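Local coordinates for protein aerobactin synthase IucA (Klebsiella pneumoniae subsp. pneumoniae, PDB 5JM8) that binds ATP and magnesium and probably catalyses the ATP-dependent condensation of citrate with a hydroxamate-bearing lysine derivative in assembly of the siderophore aerobactin, at residues Ser22-Thr27 with Gly543-Cys547; Ala16-Asn21 with Gln61-Phe67; Phe414-Asp419 with Val524-Leu530; Ala404-Val409 with Leu439-Leu443; Glu165-Tyr169 with Leu226-Gln230. All blocks are in the same frame, centred on the assembly; numbering follows the deposited sequence.

Contact 1: Ser22-Thr27 with Gly543-Cys547; sequences SLVRET and GNFFC
Hydrogen bonding centres on the carboxylate of Glu26, near the C-terminal end of helix 14-26. With chi1 m and chi2 t, the side chain extends toward the extended Gly543 (phi/psi -87/158), after which residues 545-547 are helical. Glu26 OE2 accepts a nearly linear bond from Phe545 N (2.9 Å) and a weak one from Asn544 N (2.8 Å), while Glu26 OE1 takes a weak bond from Phe546 N (3.3 Å). Glu26 and Gly543 lie 6.5 Å apart, CA to CA; a CB on the glycine would clash with the Glu26 carboxylate. Apolar contact comes from Leu23 (chi1 t, chi2 p), whose CD1 sits over one face of the Phe545 ring, 4.0 Å from its centroid, a CH-pi contact. Ser22 OG lies 3.5 Å from Phe545 CB, and Thr27 CG2 is 4.0 Å from Phe546 CZ. Phe19 and Phe107 meet the Phe545 ring edge-to-face. A carboxylate receiving the amides at the amino end of a helix ties the N-terminal helix to the FhuF-like region, beside the ATP site.

Contact 2: Ala16-Asn21 with Gln61-Phe67; sequences AQCFLN and QHHRFEF
Gln17 lays its amide over one face of the Phe65 ring, with Gln17 NE2 3.4 Å from Phe65 CD2. Its bent conformation (chi1 t, chi2 p) turns the end toward strand 64-66, where Gln17 OE1 accepts a short, straight hydrogen bond from Phe65 N (2.6 Å). The same amide gives Gln17 NE2 to Asn21 OD1 (2.7 Å), and Asn21 ND2 (chi1 m) in turn donates to His63 O (3.0 Å). Both amides thereby bind the chain entering the strand after an inverse gamma turn centred on His62. The helix and strand axes cross at 116° and approach to 9.0 Å; CA atoms pair as Gln17 with Arg64 (6.9 Å) and Asn21 with Gln61 (6.0 Å). Alongside the polar network, Leu20 CD1 reaches the ring edges at Phe65 CD2 (3.6 Å) and Phe67 CZ (3.8 Å), and Ala16 CB meets Phe67 CZ (4.1 Å). Helix 14-26 lies against the five-stranded antiparallel sheet, where Phe52 of strand 49-54 joins this core, while helix 82-96 packs on Ala16, Phe19 and Leu20.

Contact 3: Phe414-Asp419 with Val524-Leu530; sequences FTAEAD and VTHKTCL
Residues 414-419 continue the long helix 394-420, whereas 524-527 form a non-helical connection into helix 528-535, whose first turn holds Cys529 and Leu530. The helix end packs against the link between helices 506-521 and 528-535 in the FhuF-like region. The two segments run in opposite senses: CA atoms pair as Phe414 with Leu530 (7.8 Å), Ala418 with His526 (4.8 Å) and Asp419 with Thr525 (5.4 Å). The small Ala418 permits the close approach, its CB lying 3.6 Å from Val524 CB. Asp419 (chi1 m) uses OD1 to accept from both Thr525 N (2.9 Å) and Thr525 OG1 (3.2 Å); its OD2 forms a salt bridge with Arg318. His526 ND1 donates a weak bond to Ala418 O (3.0 Å), and its ring stacks on His456. At the other end the Phe414 ring carries Leu530 CD2 over one face, 3.6 Å from its centroid, while Cys529 SG approaches the ring edge in a sulfur-aromatic contact, 3.9 Å from Phe414 CE1. Glu417 bends inward (chi1 t, chi2 m) to reach a bridging water: the water donates to Glu417 OE1 (2.8 Å) and to His526 O (2.9 Å), and accepts from Cys529 N (2.7 Å).

Contact 4: Ala404-Val409 with Leu439-Leu443; sequences AYCHQV and LPVGL
Pro440 is the main bump, its ring directed at the helix and set against Ala404, Tyr405 and Gln408: Ala404 CB is 3.9 Å from Pro440 CD, Tyr405 N 4.1 Å from Pro440 CG and Gln408 CG 4.4 Å from Pro440 CB. Ala404 CB also meets Leu439 CD1 (3.9 Å). Helix 404-409, with a wider pi-type turn at 406-409, runs nearly along strand 440-443: the axes diverge by 26° and approach to 7.2 Å. CA pairs are Ala404 with Pro440 (5.7 Å), Gln408 with Gly442 (5.2 Å) and Val409 with Leu443 (5.6 Å). Gln408 OE1 (chi1 m, chi2 m) lies 3.5 Å from Gly442 CA and bonds Thr321. The second bump is Leu443, its CB 3.3 Å from Gln408 O and its CD1 4.1 Å from Val409 CG1. No direct hydrogen bond joins the segments. The chemistry implies a helix packed mainly by apolar fit on the sheet that holds strands 431-435 and 440-445, with one water linking Gln408 NE2 (2.9 Å, accepting) and Pro440 O (2.9 Å, donating).

Contact 5: Glu165-Tyr169 with Leu226-Gln230; sequences EAERY and LHPWQ
Glu165, near the start of the short helix 163-169, points across to the start of helix 228-235. Its extended side chain (chi1 m, chi2 t) brings OE2 into the plane of the Trp229 indole, where Glu165 OE2 accepts a hydrogen bond from Trp229 NE1 (3.1 Å, 152° at the hydrogen). The backbone turn then closes through Tyr169 N to Glu165 O (3.0 Å), so that Glu165 and Tyr169 share one face of the helix. Between them, Arg168 also has its CA-to-CB bond directed toward the other segment, but its guanidinium forms a salt bridge with Glu254 of strand 249-255. Tyr169 (chi1 m) completes an aromatic cluster with His227 and Trp229 in the IucA/IucC family region; the register is set by the CA atoms of Tyr169 and Trp229, 7.9 Å apart. Trp229 CB lies over one face of the tyrosine ring, 4.1 Å from its centroid, in a CH-pi contact. The His227 ring meets that of Tyr169 obliquely, centroids 5.2 Å apart and planes at 58°, with Tyr169 CD1 3.6 Å from His227 CE1. His227 (chi1 t) is also the N-cap of the second helix, its ND1 accepting from Trp229 N at 3.1 Å, while Tyr169 OH lies 3.7 Å from Pro228 CB. Beyond the two segments, Phe177 of strand 177-185 meets Tyr169 edge-to-face, and Phe161 does the same to Trp229.

Contacts 1 and 2 share helix 14-26, lie 12 Å apart between centres and touch: Arg25 NE is 3.1 Å from Gln61 OE1, and Phe545 CE2 is 3.7 Å from Phe19 CE2. Both lie near the nucleotide: the Asn544 and His62 side chains are about 7 and 8 Å from ATP. Contacts 3 and 4 share helix 394-420, with centres 18 Å and nearest atoms about 5 Å apart. The strand of contact 4 leads to Asp447, a magnesium ligand with Gln429 and Asn430; the ion is about 12 Å from the Leu443 side chain. Contact 5 stands apart, centred 31 to 41 Å from the others, though the His227 side chain is about 11 Å from ATP.

Contact 1: Ser22-Thr27 with Gly543-Cys547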
# COMPACT_ATOMS: atom_id res chain seq x y z
N SER A 22 -27.18 23.22 24.99
CA SER A 22 -26.59 23.12 26.32
C SER A 22 -27.48 23.86 27.33
O SER A 22 -27.75 23.35 28.42
CB SER A 22 -25.18 23.70 26.33
OG SER A 22 -24.55 23.50 27.58
N LEU A 23 -27.94 25.05 26.95
CA LEU A 23 -28.81 25.85 27.79
C LEU A 23 -30.18 25.19 28.01
O LEU A 23 -30.66 25.10 29.14
CB LEU A 23 -29.01 27.24 27.18
CG LEU A 23 -29.95 28.20 27.91
CD1 LEU A 23 -29.41 28.56 29.29
CD2 LEU A 23 -30.18 29.45 27.08
N VAL A 24 -30.79 24.72 26.93
CA VAL A 24 -32.12 24.13 26.99
C VAL A 24 -32.16 22.89 27.89
O VAL A 24 -33.19 22.60 28.52
CB VAL A 24 -32.61 23.74 25.57
CG1 VAL A 24 -33.85 22.85 25.63
CG2 VAL A 24 -32.91 24.99 24.76
N ARG A 25 -31.06 22.16 27.95
CA ARG A 25 -30.98 20.97 28.79
C ARG A 25 -30.90 21.33 30.28
O ARG A 25 -31.44 20.61 31.12
CB ARG A 25 -29.77 20.12 28.40
CG ARG A 25 -29.46 18.99 29.37
CD ARG A 25 -28.29 18.15 28.89
NE ARG A 25 -28.67 17.27 27.79
CZ ARG A 25 -27.83 16.44 27.18
NH1 ARG A 25 -26.56 16.37 27.56
NH2 ARG A 25 -28.26 15.68 26.18
N GLU A 26 -30.24 22.44 30.59
CA GLU A 26 -29.96 22.80 31.97
C GLU A 26 -30.96 23.80 32.54
O GLU A 26 -30.79 24.29 33.66
CB GLU A 26 -28.54 23.37 32.09
CG GLU A 26 -27.47 22.42 31.57
CD GLU A 26 -26.07 22.95 31.75
OE1 GLU A 26 -25.87 23.85 32.60
OE2 GLU A 26 -25.16 22.47 31.04
N THR A 27 -32.01 24.10 31.78
CA THR A 27 -33.07 24.99 32.23
C THR A 27 -34.45 24.39 32.01
O THR A 27 -34.65 23.59 31.09
CB THR A 27 -33.01 26.36 31.52
OG1 THR A 27 -33.36 26.20 30.13
CG2 THR A 27 -31.63 26.98 31.63
N GLY A 543 -23.90 19.78 34.66
CA GLY A 543 -24.02 20.55 33.43
C GLY A 543 -22.76 21.31 33.10
O GLY A 543 -21.94 21.59 33.98
N ASN A 544 -22.60 21.66 31.82
CA ASN A 544 -21.42 22.37 31.35
C ASN A 544 -21.63 23.87 31.22
O ASN A 544 -20.69 24.65 31.32
CB ASN A 544 -20.97 21.81 29.99
CG ASN A 544 -20.45 20.39 30.09
OD1 ASN A 544 -19.39 20.15 30.67
ND2 ASN A 544 -21.18 19.45 29.50
N PHE A 545 -22.88 24.28 30.99
CA PHE A 545 -23.19 25.67 30.69
C PHE A 545 -23.00 26.57 31.92
O PHE A 545 -22.35 27.61 31.83
CB PHE A 545 -24.62 25.79 30.16
CG PHE A 545 -25.03 27.20 29.81
CD1 PHE A 545 -25.44 28.07 30.81
CD2 PHE A 545 -25.05 27.64 28.50
CE1 PHE A 545 -25.83 29.36 30.51
CE2 PHE A 545 -25.44 28.94 28.20
CZ PHE A 545 -25.82 29.79 29.20
N PHE A 546 -23.56 26.17 33.06
CA PHE A 546 -23.45 26.97 34.27
C PHE A 546 -22.15 26.66 35.01
O PHE A 546 -21.71 27.43 35.87
CB PHE A 546 -24.66 26.74 35.18
CG PHE A 546 -25.95 27.25 34.61
CD1 PHE A 546 -26.21 28.61 34.56
CD2 PHE A 546 -26.89 26.38 34.10
CE1 PHE A 546 -27.38 29.09 34.02
CE2 PHE A 546 -28.07 26.85 33.56
CZ PHE A 546 -28.32 28.21 33.52
N CYS A 547 -21.53 25.54 34.66
CA CYS A 547 -20.21 25.21 35.18
C CYS A 547 -19.15 26.10 34.53
O CYS A 547 -18.19 26.52 35.17
CB CYS A 547 -19.88 23.74 34.93
SG CYS A 547 -18.26 23.22 35.54

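Contact 2: Ala16-Asn21 with Gln61-Phe67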
# COMPACT_ATOMS: atom_id res chain seq x y z
N ALA A 16 -23.81 27.64 17.30
CA ALA A 16 -24.84 28.25 18.12
C ALA A 16 -25.72 27.18 18.76
O ALA A 16 -26.19 27.34 19.89
CB ALA A 16 -25.69 29.20 17.29
N GLN A 17 -25.92 26.08 18.04
CA GLN A 17 -26.79 25.01 18.52
C GLN A 17 -26.22 24.38 19.79
O GLN A 17 -26.96 23.85 20.61
CB GLN A 17 -26.97 23.95 17.44
CG GLN A 17 -28.20 23.07 17.64
CD GLN A 17 -29.50 23.82 17.41
OE1 GLN A 17 -29.73 24.36 16.33
NE2 GLN A 17 -30.35 23.86 18.43
N CYS A 18 -24.90 24.44 19.94
CA CYS A 18 -24.23 23.93 21.14
C CYS A 18 -24.55 24.80 22.34
O CYS A 18 -24.91 24.31 23.41
CB CYS A 18 -22.72 23.87 20.93
SG CYS A 18 -22.18 22.65 19.72
N PHE A 19 -24.41 26.11 22.16
CA PHE A 19 -24.75 27.08 23.19
C PHE A 19 -26.20 26.91 23.62
O PHE A 19 -26.50 26.83 24.81
CB PHE A 19 -24.50 28.51 22.69
CG PHE A 19 -24.90 29.58 23.66
CD1 PHE A 19 -26.19 30.08 23.67
CD2 PHE A 19 -23.98 30.10 24.55
CE1 PHE A 19 -26.56 31.07 24.56
CE2 PHE A 19 -24.34 31.09 25.45
CZ PHE A 19 -25.63 31.58 25.45
N LEU A 20 -27.08 26.82 22.63
CA LEU A 20 -28.52 26.78 22.89
C LEU A 20 -28.98 25.43 23.45
O LEU A 20 -29.73 25.40 24.43
CB LEU A 20 -29.29 27.09 21.60
CG LEU A 20 -29.06 28.50 21.03
CD1 LEU A 20 -29.72 28.64 19.67
CD2 LEU A 20 -29.57 29.57 21.98
N ASN A 21 -28.54 24.33 22.85
CA ASN A 21 -28.93 23.00 23.34
C ASN A 21 -28.39 22.74 24.74
O ASN A 21 -29.06 22.13 25.57
CB ASN A 21 -28.42 21.91 22.39
CG ASN A 21 -29.21 21.85 21.09
OD1 ASN A 21 -30.07 22.69 20.84
ND2 ASN A 21 -28.90 20.86 20.26
N GLN A 61 -32.50 16.48 23.71
CA GLN A 61 -32.04 17.86 23.56
C GLN A 61 -30.99 18.05 22.46
O GLN A 61 -30.32 19.08 22.42
CB GLN A 61 -31.48 18.38 24.89
CG GLN A 61 -32.52 18.48 26.00
CD GLN A 61 -32.61 17.24 26.87
OE1 GLN A 61 -31.60 16.63 27.21
NE2 GLN A 61 -33.83 16.86 27.24
N HIS A 62 -30.84 17.07 21.57
CA HIS A 62 -30.05 17.26 20.36
C HIS A 62 -30.90 17.99 19.31
O HIS A 62 -31.16 17.45 18.23
CB HIS A 62 -29.55 15.93 19.79
CG HIS A 62 -28.53 15.25 20.65
ND1 HIS A 62 -28.86 14.39 21.67
CD2 HIS A 62 -27.17 15.28 20.62
CE1 HIS A 62 -27.76 13.93 22.24
NE2 HIS A 62 -26.72 14.46 21.62
N HIS A 63 -31.35 19.20 19.64
CA HIS A 63 -32.24 19.95 18.76
C HIS A 63 -31.52 20.55 17.56
O HIS A 63 -30.31 20.78 17.60
CB HIS A 63 -32.92 21.09 19.53
CG HIS A 63 -33.66 20.64 20.75
ND1 HIS A 63 -34.75 19.80 20.70
CD2 HIS A 63 -33.46 20.91 22.06
CE1 HIS A 63 -35.19 19.58 21.93
NE2 HIS A 63 -34.42 20.24 22.77
N ARG A 64 -32.28 20.80 16.50
CA ARG A 64 -31.79 21.54 15.35
C ARG A 64 -32.70 22.74 15.12
O ARG A 64 -33.87 22.59 14.77
CB ARG A 64 -31.75 20.65 14.10
CG ARG A 64 -31.15 21.34 12.87
CD ARG A 64 -30.99 20.40 11.68
NE ARG A 64 -32.28 19.95 11.14
CZ ARG A 64 -32.84 18.77 11.38
NH1 ARG A 64 -34.01 18.47 10.84
NH2 ARG A 64 -32.23 17.87 12.15
N PHE A 65 -32.15 23.94 15.35
CA PHE A 65 -32.89 25.18 15.12
C PHE A 65 -32.59 25.74 13.73
O PHE A 65 -31.47 25.65 13.23
CB PHE A 65 -32.53 26.23 16.17
CG PHE A 65 -32.96 25.87 17.57
CD1 PHE A 65 -33.94 24.92 17.80
CD2 PHE A 65 -32.39 26.51 18.66
CE1 PHE A 65 -34.32 24.60 19.09
CE2 PHE A 65 -32.77 26.20 19.95
CZ PHE A 65 -33.74 25.24 20.17
N GLU A 66 -33.62 26.31 13.11
CA GLU A 66 -33.47 27.06 11.87
C GLU A 66 -33.26 28.53 12.20
O GLU A 66 -34.04 29.12 12.95
CB GLU A 66 -34.69 26.86 10.97
CG GLU A 66 -34.63 27.63 9.66
CD GLU A 66 -35.79 27.32 8.74
OE1 GLU A 66 -36.56 26.38 9.04
OE2 GLU A 66 -35.95 28.02 7.72
N PHE A 67 -32.22 29.12 11.63
CA PHE A 67 -31.83 30.50 11.95
C PHE A 67 -32.13 31.42 10.77
O PHE A 67 -32.30 30.95 9.64
CB PHE A 67 -30.35 30.54 12.32
CG PHE A 67 -30.03 29.78 13.58
CD1 PHE A 67 -30.26 30.34 14.83
CD2 PHE A 67 -29.50 28.50 13.52
CE1 PHE A 67 -29.97 29.64 15.98
CE2 PHE A 67 -29.21 27.80 14.67
CZ PHE A 67 -29.44 28.37 15.91

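Contact 3: Phe414-Asp419 with Val524-Leu530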
# COMPACT_ATOMS: atom_id res chain seq x y z
N PHE A 414 -20.15 -2.03 31.11
CA PHE A 414 -21.06 -2.27 32.23
C PHE A 414 -20.66 -3.53 33.01
O PHE A 414 -20.88 -3.61 34.22
CB PHE A 414 -22.50 -2.42 31.74
CG PHE A 414 -23.20 -1.11 31.50
CD1 PHE A 414 -23.65 -0.34 32.56
CD2 PHE A 414 -23.45 -0.67 30.21
CE1 PHE A 414 -24.31 0.86 32.34
CE2 PHE A 414 -24.10 0.52 29.98
CZ PHE A 414 -24.53 1.29 31.04
N THR A 415 -20.08 -4.49 32.30
CA THR A 415 -19.67 -5.76 32.92
C THR A 415 -18.36 -5.60 33.69
O THR A 415 -18.17 -6.23 34.73
CB THR A 415 -19.49 -6.87 31.86
OG1 THR A 415 -20.72 -7.08 31.17
CG2 THR A 415 -19.06 -8.17 32.52
N ALA A 416 -17.47 -4.77 33.18
CA ALA A 416 -16.19 -4.50 33.84
C ALA A 416 -16.41 -3.88 35.22
O ALA A 416 -15.67 -4.16 36.16
CB ALA A 416 -15.33 -3.60 32.98
N GLU A 417 -17.42 -3.02 35.32
CA GLU A 417 -17.77 -2.40 36.59
C GLU A 417 -18.51 -3.37 37.51
O GLU A 417 -18.20 -3.48 38.69
CB GLU A 417 -18.63 -1.15 36.36
CG GLU A 417 -19.05 -0.42 37.64
CD GLU A 417 -20.21 -1.09 38.37
OE1 GLU A 417 -21.19 -1.49 37.69
OE2 GLU A 417 -20.14 -1.22 39.61
N ALA A 418 -19.50 -4.06 36.97
CA ALA A 418 -20.35 -4.92 37.77
C ALA A 418 -19.60 -6.13 38.31
O ALA A 418 -19.61 -6.39 39.51
CB ALA A 418 -21.55 -5.37 36.97
N ASP A 419 -18.94 -6.87 37.42
CA ASP A 419 -18.32 -8.14 37.80
C ASP A 419 -16.93 -7.98 38.41
O ASP A 419 -16.54 -8.81 39.24
CB ASP A 419 -18.24 -9.06 36.57
CG ASP A 419 -19.61 -9.51 36.09
OD1 ASP A 419 -20.63 -9.14 36.73
OD2 ASP A 419 -19.68 -10.24 35.08
N VAL A 524 -25.07 -9.94 35.10
CA VAL A 524 -24.01 -9.37 35.91
C VAL A 524 -24.21 -9.66 37.40
O VAL A 524 -25.30 -10.01 37.84
CB VAL A 524 -23.89 -7.84 35.71
CG1 VAL A 524 -23.53 -7.52 34.27
CG2 VAL A 524 -25.18 -7.14 36.11
N THR A 525 -23.13 -9.50 38.17
CA THR A 525 -23.15 -9.77 39.60
C THR A 525 -23.79 -8.60 40.36
O THR A 525 -24.82 -8.77 41.01
CB THR A 525 -21.73 -10.01 40.14
OG1 THR A 525 -21.05 -10.94 39.29
CG2 THR A 525 -21.79 -10.56 41.56
N HIS A 526 -23.16 -7.43 40.27
CA HIS A 526 -23.68 -6.23 40.90
C HIS A 526 -24.59 -5.47 39.94
O HIS A 526 -24.13 -4.78 39.04
CB HIS A 526 -22.54 -5.32 41.36
CG HIS A 526 -21.70 -5.92 42.44
ND1 HIS A 526 -20.79 -6.93 42.20
CD2 HIS A 526 -21.62 -5.66 43.77
CE1 HIS A 526 -20.19 -7.26 43.34
NE2 HIS A 526 -20.68 -6.50 44.30
N LYS A 527 -25.90 -5.59 40.16
CA LYS A 527 -26.89 -4.98 39.28
C LYS A 527 -27.11 -3.51 39.60
O LYS A 527 -27.93 -2.85 38.96
CB LYS A 527 -28.21 -5.74 39.39
CG LYS A 527 -28.10 -7.21 39.01
CD LYS A 527 -29.40 -7.96 39.26
CE LYS A 527 -29.23 -9.45 38.95
NZ LYS A 527 -28.83 -9.70 37.54
N THR A 528 -26.35 -3.00 40.57
CA THR A 528 -26.52 -1.64 41.09
C THR A 528 -26.65 -0.58 40.00
O THR A 528 -27.54 0.27 40.06
CB THR A 528 -25.33 -1.25 41.99
OG1 THR A 528 -25.21 -2.21 43.06
CG2 THR A 528 -25.52 0.14 42.57
N CYS A 529 -25.76 -0.64 39.02
CA CYS A 529 -25.66 0.40 38.00
C CYS A 529 -26.75 0.31 36.94
O CYS A 529 -27.31 1.33 36.53
CB CYS A 529 -24.30 0.33 37.33
SG CYS A 529 -24.00 1.64 36.13
N LEU A 530 -27.06 -0.90 36.48
CA LEU A 530 -28.06 -1.09 35.43
C LEU A 530 -29.48 -0.93 35.97
O LEU A 530 -30.38 -0.54 35.23
CB LEU A 530 -27.88 -2.46 34.79
CG LEU A 530 -26.60 -2.60 33.96
CD1 LEU A 530 -26.33 -4.05 33.61
CD2 LEU A 530 -26.69 -1.75 32.70
O HOH W 1 -23.43 -1.95 39.29

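Contact 4: Ala404-Val409 with Leu439-Leu443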
# COMPACT_ATOMS: atom_id res chain seq x y z
N ALA A 404 -25.29 -3.66 17.60
CA ALA A 404 -23.89 -4.03 17.67
C ALA A 404 -23.11 -3.08 18.58
O ALA A 404 -22.14 -3.48 19.22
CB ALA A 404 -23.27 -4.05 16.29
N TYR A 405 -23.54 -1.83 18.63
CA TYR A 405 -22.93 -0.83 19.50
C TYR A 405 -23.12 -1.23 20.96
O TYR A 405 -22.21 -1.11 21.78
CB TYR A 405 -23.52 0.55 19.24
CG TYR A 405 -23.16 1.59 20.28
CD1 TYR A 405 -21.99 2.33 20.18
CD2 TYR A 405 -24.00 1.84 21.35
CE1 TYR A 405 -21.66 3.29 21.13
CE2 TYR A 405 -23.69 2.79 22.31
CZ TYR A 405 -22.51 3.51 22.19
OH TYR A 405 -22.19 4.46 23.14
N CYS A 406 -24.32 -1.71 21.28
CA CYS A 406 -24.63 -2.15 22.64
C CYS A 406 -23.78 -3.36 23.04
O CYS A 406 -23.22 -3.40 24.13
CB CYS A 406 -26.11 -2.51 22.75
SG CYS A 406 -27.22 -1.11 22.50
N HIS A 407 -23.68 -4.33 22.14
CA HIS A 407 -22.95 -5.56 22.42
C HIS A 407 -21.44 -5.36 22.48
O HIS A 407 -20.75 -5.99 23.28
CB HIS A 407 -23.26 -6.62 21.36
CG HIS A 407 -24.63 -7.22 21.48
ND1 HIS A 407 -25.58 -7.11 20.50
CD2 HIS A 407 -25.19 -7.96 22.47
CE1 HIS A 407 -26.68 -7.75 20.87
NE2 HIS A 407 -26.47 -8.27 22.07
N GLN A 408 -20.92 -4.48 21.62
CA GLN A 408 -19.48 -4.27 21.51
C GLN A 408 -18.95 -3.20 22.46
O GLN A 408 -17.81 -3.30 22.93
CB GLN A 408 -19.11 -3.90 20.08
CG GLN A 408 -19.36 -5.00 19.05
CD GLN A 408 -18.56 -6.25 19.34
OE1 GLN A 408 -17.62 -6.24 20.14
NE2 GLN A 408 -18.94 -7.35 18.70
N VAL A 409 -19.75 -2.17 22.72
CA VAL A 409 -19.31 -1.05 23.55
C VAL A 409 -19.87 -1.12 24.96
O VAL A 409 -19.11 -1.15 25.93
CB VAL A 409 -19.70 0.30 22.92
CG1 VAL A 409 -19.22 1.47 23.78
CG2 VAL A 409 -19.13 0.42 21.51
N LEU A 439 -19.74 -1.70 10.43
CA LEU A 439 -20.45 -2.31 11.55
C LEU A 439 -19.52 -2.42 12.75
O LEU A 439 -18.39 -2.86 12.61
CB LEU A 439 -20.98 -3.70 11.17
CG LEU A 439 -21.80 -4.43 12.25
CD1 LEU A 439 -23.19 -3.83 12.36
CD2 LEU A 439 -21.87 -5.92 11.96
N PRO A 440 -20.00 -2.02 13.95
CA PRO A 440 -19.13 -2.19 15.12
C PRO A 440 -18.80 -3.65 15.40
O PRO A 440 -19.72 -4.47 15.55
CB PRO A 440 -19.97 -1.59 16.27
CG PRO A 440 -20.97 -0.72 15.61
CD PRO A 440 -21.27 -1.36 14.29
N VAL A 441 -17.52 -3.98 15.46
CA VAL A 441 -17.08 -5.34 15.74
C VAL A 441 -16.15 -5.39 16.96
O VAL A 441 -15.63 -6.44 17.31
CB VAL A 441 -16.35 -5.96 14.53
CG1 VAL A 441 -17.29 -6.08 13.35
CG2 VAL A 441 -15.13 -5.13 14.15
N GLY A 442 -15.95 -4.24 17.60
CA GLY A 442 -15.11 -4.17 18.77
C GLY A 442 -15.01 -2.79 19.38
O GLY A 442 -15.52 -1.82 18.81
N LEU A 443 -14.36 -2.70 20.53
CA LEU A 443 -14.19 -1.45 21.26
C LEU A 443 -12.75 -1.24 21.68
O LEU A 443 -12.07 -2.19 22.10
CB LEU A 443 -15.11 -1.42 22.49
CG LEU A 443 -14.85 -0.30 23.51
CD1 LEU A 443 -15.19 1.06 22.93
CD2 LEU A 443 -15.63 -0.54 24.80
O HOH W 2 -20.93 -6.85 16.61

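Contact 5: Glu165-Tyr169 with Leu226-Gln230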
# COMPACT_ATOMS: atom_id res chain seq x y z
N GLU A 165 -1.37 29.61 16.15
CA GLU A 165 -1.13 28.50 17.06
C GLU A 165 -2.28 27.50 17.01
O GLU A 165 -2.08 26.29 17.17
CB GLU A 165 -0.94 29.03 18.49
CG GLU A 165 0.36 29.80 18.68
CD GLU A 165 0.40 30.61 19.96
OE1 GLU A 165 -0.67 30.96 20.49
OE2 GLU A 165 1.52 30.91 20.44
N ALA A 166 -3.49 28.01 16.78
CA ALA A 166 -4.66 27.15 16.67
C ALA A 166 -4.62 26.38 15.35
O ALA A 166 -5.10 25.25 15.27
CB ALA A 166 -5.93 27.98 16.77
N GLU A 167 -4.03 27.00 14.33
CA GLU A 167 -3.93 26.38 13.01
C GLU A 167 -3.04 25.15 13.01
O GLU A 167 -3.22 24.25 12.19
CB GLU A 167 -3.38 27.39 11.99
CG GLU A 167 -4.38 28.42 11.51
CD GLU A 167 -3.84 29.27 10.37
OE1 GLU A 167 -2.63 29.16 10.06
OE2 GLU A 167 -4.62 30.05 9.79
N ARG A 168 -2.07 25.11 13.92
CA ARG A 168 -1.06 24.06 13.91
C ARG A 168 -1.29 23.01 15.00
O ARG A 168 -1.06 21.82 14.78
CB ARG A 168 0.33 24.67 14.07
CG ARG A 168 1.47 23.68 13.83
CD ARG A 168 2.84 24.32 14.00
NE ARG A 168 3.91 23.35 13.84
CZ ARG A 168 5.19 23.57 14.13
NH1 ARG A 168 6.09 22.62 13.95
NH2 ARG A 168 5.56 24.75 14.62
N TYR A 169 -1.76 23.45 16.16
CA TYR A 169 -1.73 22.61 17.36
C TYR A 169 -3.09 22.03 17.74
O TYR A 169 -3.17 21.15 18.61
CB TYR A 169 -1.15 23.43 18.52
CG TYR A 169 0.27 23.90 18.24
CD1 TYR A 169 1.22 23.02 17.75
CD2 TYR A 169 0.64 25.22 18.45
CE1 TYR A 169 2.51 23.43 17.48
CE2 TYR A 169 1.94 25.64 18.19
CZ TYR A 169 2.86 24.74 17.70
OH TYR A 169 4.15 25.14 17.43
N LEU A 226 9.09 16.61 23.40
CA LEU A 226 8.27 17.72 23.87
C LEU A 226 7.25 18.17 22.83
O LEU A 226 7.45 17.98 21.63
CB LEU A 226 9.14 18.92 24.25
CG LEU A 226 9.80 18.91 25.63
CD1 LEU A 226 11.14 18.22 25.59
CD2 LEU A 226 9.93 20.32 26.17
N HIS A 227 6.16 18.76 23.30
CA HIS A 227 5.19 19.41 22.43
C HIS A 227 5.81 20.73 21.95
O HIS A 227 6.32 21.49 22.77
CB HIS A 227 3.88 19.65 23.18
CG HIS A 227 2.76 20.15 22.31
ND1 HIS A 227 2.81 21.35 21.65
CD2 HIS A 227 1.55 19.61 22.02
CE1 HIS A 227 1.69 21.53 20.97
NE2 HIS A 227 0.91 20.48 21.18
N PRO A 228 5.79 20.99 20.63
CA PRO A 228 6.48 22.17 20.10
C PRO A 228 6.10 23.48 20.79
O PRO A 228 6.94 24.36 20.92
CB PRO A 228 6.06 22.19 18.63
CG PRO A 228 5.76 20.78 18.31
CD PRO A 228 5.17 20.20 19.55
N TRP A 229 4.85 23.60 21.22
CA TRP A 229 4.39 24.80 21.89
C TRP A 229 4.81 24.83 23.37
O TRP A 229 5.25 25.86 23.87
CB TRP A 229 2.87 24.93 21.77
CG TRP A 229 2.35 26.26 22.24
CD1 TRP A 229 2.31 27.42 21.53
CD2 TRP A 229 1.79 26.56 23.53
NE1 TRP A 229 1.77 28.42 22.29
CE2 TRP A 229 1.44 27.92 23.52
CE3 TRP A 229 1.55 25.80 24.68
CZ2 TRP A 229 0.86 28.55 24.63
CZ3 TRP A 229 0.98 26.43 25.78
CH2 TRP A 229 0.64 27.79 25.74
N GLN A 230 4.66 23.70 24.06
CA GLN A 230 5.10 23.60 25.45
C GLN A 230 6.60 23.78 25.57
O GLN A 230 7.09 24.48 26.46
CB GLN A 230 4.72 22.25 26.06
CG GLN A 230 3.30 22.17 26.54
CD GLN A 230 3.03 23.04 27.75
OE1 GLN A 230 2.19 23.94 27.71
NE2 GLN A 230 3.74 22.78 28.84